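Local structure of putative branched-chain amino acid aminotransferase IlvE (Streptococcus mutans, 4DQN) at residues 221-226 and 245-250; 239-244 and 268-273. The protein probably catalyses the reversible, pyridoxal-phosphate-dependent transfer of amino groups between branched-chain amino acids and 2-oxoglutarate. All blocks are in the same frame, centred on the assembly; numbering follows the deposited sequence.

Contact 1: residues 221-226 and 245-250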
loop_
_atom_site.group_PDB
_atom_site.type_symbol
_atom_site.label_atom_id
_atom_site.label_comp_id
_atom_site.label_asym_id
_atom_site.label_seq_id
_atom_site.Cartn_x
_atom_site.Cartn_y
_atom_site.Cartn_z
ATOM N N LYS A 221 -11.692 3.308 20.404
ATOM C CA LYS A 221 -10.412 3.654 21.018
ATOM C C LYS A 221 -9.531 4.363 19.997
ATOM O O LYS A 221 -9.572 4.047 18.804
ATOM C CB LYS A 221 -9.706 2.387 21.492
ATOM C CG LYS A 221 -10.507 1.551 22.472
ATOM C CD LYS A 221 -9.865 0.183 22.675
ATOM C CE LYS A 221 -9.728 -0.537 21.340
ATOM N NZ LYS A 221 -9.007 -1.836 21.444
ATOM N N ILE A 222 -8.740 5.321 20.464
ATOM C CA ILE A 222 -7.857 6.080 19.586
ATOM C C ILE A 222 -6.668 5.236 19.157
ATOM O O ILE A 222 -6.064 4.530 19.972
ATOM C CB ILE A 222 -7.357 7.373 20.275
ATOM C CG1 ILE A 222 -8.518 8.354 20.457
ATOM C CG2 ILE A 222 -6.253 8.035 19.464
ATOM C CD1 ILE A 222 -8.110 9.655 21.152
ATOM N N GLU A 223 -6.341 5.300 17.870
ATOM C CA GLU A 223 -5.175 4.610 17.344
ATOM C C GLU A 223 -4.024 5.581 17.166
ATOM O O GLU A 223 -2.998 5.495 17.853
ATOM C CB GLU A 223 -5.502 3.990 15.991
ATOM C CG GLU A 223 -6.477 2.845 16.069
ATOM C CD GLU A 223 -5.806 1.505 15.974
ATOM O OE1 GLU A 223 -5.221 1.206 14.911
ATOM O OE2 GLU A 223 -5.860 0.749 16.965
ATOM N N GLU A 224 -4.191 6.501 16.222
ATOM C CA GLU A 224 -3.144 7.475 15.949
ATOM C C GLU A 224 -3.650 8.748 15.263
ATOM O O GLU A 224 -4.795 8.809 14.789
ATOM C CB GLU A 224 -1.986 6.830 15.162
ATOM C CG GLU A 224 -2.391 5.981 13.963
ATOM C CD GLU A 224 -1.226 5.158 13.427
ATOM O OE1 GLU A 224 -0.616 4.398 14.207
ATOM O OE2 GLU A 224 -0.908 5.280 12.228
ATOM N N VAL A 225 -2.772 9.752 15.230
ATOM C CA VAL A 225 -3.070 11.085 14.719
ATOM C C VAL A 225 -2.329 11.258 13.399
ATOM O O VAL A 225 -1.147 11.615 13.381
ATOM C CB VAL A 225 -2.586 12.148 15.715
ATOM C CG1 VAL A 225 -3.146 13.525 15.369
ATOM C CG2 VAL A 225 -2.968 11.747 17.146
ATOM N N GLY A 226 -3.028 11.006 12.294
ATOM C CA GLY A 226 -2.380 10.912 11.001
ATOM C C GLY A 226 -1.375 9.788 11.082
ATOM O O GLY A 226 -1.735 8.654 11.426
ATOM N N PRO A 245 -2.038 -3.376 18.055
ATOM C CA PRO A 245 -1.206 -4.066 17.064
ATOM C C PRO A 245 -1.424 -3.501 15.662
ATOM O O PRO A 245 -0.868 -4.029 14.693
ATOM C CB PRO A 245 -1.740 -5.499 17.114
ATOM C CG PRO A 245 -3.181 -5.343 17.512
ATOM C CD PRO A 245 -3.193 -4.194 18.480
ATOM N N SER A 246 -2.249 -2.457 15.570
ATOM C CA SER A 246 -2.615 -1.836 14.300
ATOM C C SER A 246 -1.952 -0.455 14.208
ATOM O O SER A 246 -2.082 0.263 13.210
ATOM C CB SER A 246 -4.148 -1.721 14.206
ATOM O OG SER A 246 -4.552 -1.027 13.036
ATOM N N ILE A 247 -1.223 -0.105 15.262
ATOM C CA ILE A 247 -0.589 1.204 15.386
ATOM C C ILE A 247 0.909 1.134 15.056
ATOM O O ILE A 247 1.593 0.178 15.438
ATOM C CB ILE A 247 -0.781 1.738 16.835
ATOM C CG1 ILE A 247 -2.236 2.177 17.053
ATOM C CG2 ILE A 247 0.184 2.873 17.156
ATOM C CD1 ILE A 247 -2.560 2.459 18.519
ATOM N N LEU A 248 1.411 2.133 14.332
ATOM C CA LEU A 248 2.850 2.276 14.125
ATOM C C LEU A 248 3.502 2.817 15.394
ATOM O O LEU A 248 3.193 3.924 15.828
ATOM C CB LEU A 248 3.146 3.241 12.978
ATOM C CG LEU A 248 4.646 3.530 12.827
ATOM C CD1 LEU A 248 5.220 2.690 11.709
ATOM C CD2 LEU A 248 4.928 5.009 12.600
ATOM N N PRO A 249 4.425 2.047 15.987
ATOM C CA PRO A 249 5.099 2.514 17.203
ATOM C C PRO A 249 6.210 3.526 16.887
ATOM O O PRO A 249 7.252 3.137 16.347
ATOM C CB PRO A 249 5.695 1.226 17.788
ATOM C CG PRO A 249 5.797 0.252 16.619
ATOM C CD PRO A 249 5.044 0.828 15.438
ATOM N N SER A 250 5.997 4.803 17.210
ATOM C CA SER A 250 6.992 5.830 16.880
ATOM C C SER A 250 8.160 5.853 17.871
ATOM O O SER A 250 7.998 5.543 19.060
ATOM C CB SER A 250 6.351 7.219 16.721
ATOM O OG SER A 250 6.252 7.922 17.946
#
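E223 and E224 on strand 222-225 both reach the loop 245-250, where they meet S246, I247 and L248. The side chain of E223 can be followed outward. Its CB lies 3.9 Å from I247 CG1. CG stands beside the backbone N, and a bend at chi2 (-101°) brings CD to 3.8 Å from I247 CG1, the two side chains crossing at a slant. At the tip, OE1 accepts a hydrogen bond from S246 OG at 3.0 Å. The hydroxyl comes from the syn side, 19° out of the carboxylate plane. OE2 is hydrogen-bonded to S244 OG, one residue before P245. The two serines therefore hold both oxygens of this buried carboxylate.

I247 fits between the two acids. Its CD1 packs closely on the backbone of E223, 3.1 Å from E223 O. Its CG2 lies 3.4 Å from E224 OE1. Extended beyond CG, the E224 chain carries its carboxylate to the loop backbone. There OE1 accepts a hydrogen bond from L248 N through its syn lone pair, at 3.0 Å and an N-H...O angle of 148°. A long, weak ion pair links OE2 to R178.

E223 and E224 both face Y213 of strand 211-214, a classic beta bulge that points both acids at the loop. The loop's L248 touches K188, the predicted cofactor lysine of this class-IV aminotransferase, which carries no cofactor here.

Contact 2: residues 239-244 and 268-273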
loop_
_atom_site.group_PDB
_atom_site.type_symbol
_atom_site.label_atom_id
_atom_site.label_comp_id
_atom_site.label_asym_id
_atom_site.label_seq_id
_atom_site.Cartn_x
_atom_site.Cartn_y
_atom_site.Cartn_z
ATOM N N PHE A 239 1.191 9.818 31.927
ATOM C CA PHE A 239 1.360 9.880 30.477
ATOM C C PHE A 239 0.754 8.610 29.899
ATOM O O PHE A 239 1.188 7.498 30.237
ATOM C CB PHE A 239 2.854 9.941 30.153
ATOM C CG PHE A 239 3.172 10.074 28.688
ATOM C CD1 PHE A 239 3.258 8.954 27.876
ATOM C CD2 PHE A 239 3.434 11.320 28.136
ATOM C CE1 PHE A 239 3.573 9.069 26.524
ATOM C CE2 PHE A 239 3.745 11.448 26.787
ATOM C CZ PHE A 239 3.817 10.318 25.982
ATOM N N ILE A 240 -0.249 8.760 29.035
ATOM C CA ILE A 240 -0.904 7.597 28.450
ATOM C C ILE A 240 -0.930 7.676 26.920
ATOM O O ILE A 240 -1.321 8.697 26.338
ATOM C CB ILE A 240 -2.335 7.400 29.010
ATOM C CG1 ILE A 240 -2.300 7.328 30.544
ATOM C CG2 ILE A 240 -2.949 6.135 28.445
ATOM C CD1 ILE A 240 -3.665 7.118 31.185
ATOM N N THR A 241 -0.482 6.605 26.273
ATOM C CA THR A 241 -0.461 6.558 24.807
ATOM C C THR A 241 -1.115 5.255 24.372
ATOM O O THR A 241 -0.970 4.242 25.054
ATOM C CB THR A 241 0.993 6.672 24.264
ATOM O OG1 THR A 241 0.997 6.776 22.831
ATOM C CG2 THR A 241 1.819 5.475 24.683
ATOM N N PRO A 242 -1.862 5.278 23.252
ATOM C CA PRO A 242 -2.547 4.075 22.766
ATOM C C PRO A 242 -1.611 2.910 22.458
ATOM O O PRO A 242 -0.504 3.080 21.932
ATOM C CB PRO A 242 -3.211 4.556 21.467
ATOM C CG PRO A 242 -3.447 6.012 21.704
ATOM C CD PRO A 242 -2.232 6.471 22.470
ATOM N N LEU A 243 -2.071 1.713 22.797
ATOM C CA LEU A 243 -1.389 0.499 22.394
ATOM C C LEU A 243 -2.320 -0.393 21.579
ATOM O O LEU A 243 -3.320 -0.910 22.087
ATOM C CB LEU A 243 -0.898 -0.260 23.622
ATOM C CG LEU A 243 -0.278 -1.634 23.357
ATOM C CD1 LEU A 243 0.775 -1.583 22.232
ATOM C CD2 LEU A 243 0.321 -2.147 24.649
ATOM N N SER A 244 -1.985 -0.579 20.310
ATOM C CA SER A 244 -2.716 -1.511 19.464
ATOM C C SER A 244 -1.729 -2.154 18.515
ATOM O O SER A 244 -0.697 -1.561 18.207
ATOM C CB SER A 244 -3.816 -0.789 18.681
ATOM O OG SER A 244 -3.989 -1.360 17.388
ATOM N N ALA A 268 4.088 6.281 33.163
ATOM C CA ALA A 268 4.091 6.373 31.706
ATOM C C ALA A 268 3.736 5.021 31.128
ATOM O O ALA A 268 4.544 4.084 31.188
ATOM C CB ALA A 268 5.473 6.814 31.207
ATOM N N ILE A 269 2.538 4.916 30.551
ATOM C CA ILE A 269 2.068 3.624 30.064
ATOM C C ILE A 269 1.431 3.645 28.682
ATOM O O ILE A 269 0.882 4.661 28.236
ATOM C CB ILE A 269 1.051 2.977 31.037
ATOM C CG1 ILE A 269 -0.219 3.828 31.130
ATOM C CG2 ILE A 269 1.688 2.738 32.417
ATOM C CD1 ILE A 269 -1.497 2.986 31.193
ATOM N N GLU A 270 1.526 2.502 28.012
ATOM C CA GLU A 270 0.792 2.260 26.791
ATOM C C GLU A 270 -0.487 1.549 27.217
ATOM O O GLU A 270 -0.441 0.418 27.717
ATOM C CB GLU A 270 1.603 1.370 25.842
ATOM C CG GLU A 270 3.014 1.879 25.514
ATOM C CD GLU A 270 3.717 1.012 24.486
ATOM O OE1 GLU A 270 3.105 0.709 23.441
ATOM O OE2 GLU A 270 4.880 0.624 24.719
ATOM N N GLY A 271 -1.625 2.215 27.042
ATOM C CA GLY A 271 -2.906 1.629 27.394
ATOM C C GLY A 271 -3.968 2.066 26.411
ATOM O O GLY A 271 -3.696 2.878 25.523
ATOM N N ASP A 272 -5.183 1.552 26.534
ATOM C CA ASP A 272 -6.189 2.033 25.604
ATOM C C ASP A 272 -6.733 3.402 26.025
ATOM O O ASP A 272 -6.708 3.772 27.209
ATOM C CB ASP A 272 -7.272 0.992 25.292
ATOM C CG ASP A 272 -7.953 0.469 26.521
ATOM O OD1 ASP A 272 -8.150 1.257 27.471
ATOM O OD2 ASP A 272 -8.297 -0.735 26.529
ATOM N N VAL A 273 -7.150 4.172 25.028
ATOM C CA VAL A 273 -7.649 5.522 25.225
ATOM C C VAL A 273 -9.017 5.557 24.561
ATOM O O VAL A 273 -9.110 5.484 23.339
ATOM C CB VAL A 273 -6.718 6.560 24.553
ATOM C CG1 VAL A 273 -7.313 7.968 24.635
ATOM C CG2 VAL A 273 -5.319 6.525 25.178
#
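F239, I240 and T241 pair in parallel with A268, I269 and E270, as the two strands of a beta-alpha-beta unit whose helix is 251-262. Three backbone hydrogen bonds hold the pair. I269 N gives to F239 O at 2.9 Å, T241 N to I269 O at 3.1 Å, and G271 N to T241 O at 2.9 Å. A weak bond from L243 N to G271 O follows where the strands give way to loops.

Side chains pack on both faces. On one, I240 and I269 lie side by side, with their CG1 atoms 4.1 Å apart. V273 CG2 also packs on I240, meeting I240 CG2 at 4.1 Å and P242 CG at 4.0 Å, and V273 crosses both side chains at a slant. On the other face, F239 CB touches A268 CB, and T241 CG2 meets E270 CG at 3.9 Å. OG1 of T241 stands anti to its own backbone N (chi1 -174°) and is hydrogen-bonded to F230 O. The F239 side chain also packs on L256 and L257 of the helix. Past the strand, L243 CB comes within 3.7 Å of E270 CB.

The hydrogen bonds across the contact all run from main chain to main chain. The side chains add mainly aliphatic packing, the E270 chain included, with no salt bridge between the segments.

How the contacts relate
From the N terminus the chain passes 221-226, 239-244, 245-250 and 268-273. Contact 1 closes a loop that holds strands 228-234 and 238-241. Contact 2 closes one that holds helix 251-262. The two loops cross rather than nest, because 239-244 lies inside the first and 245-250 inside the second. Those two segments follow each other directly, so the chain runs from strand 238-241 through 242-244 of contact 2 into the loop segment of contact 1. The contacts also touch: a probable hydrogen bond joins I222 N to V273 O, and P242 CB packs on I222 O. Together they tie the parallel strand pair to strand 222-225 of the same mixed sheet.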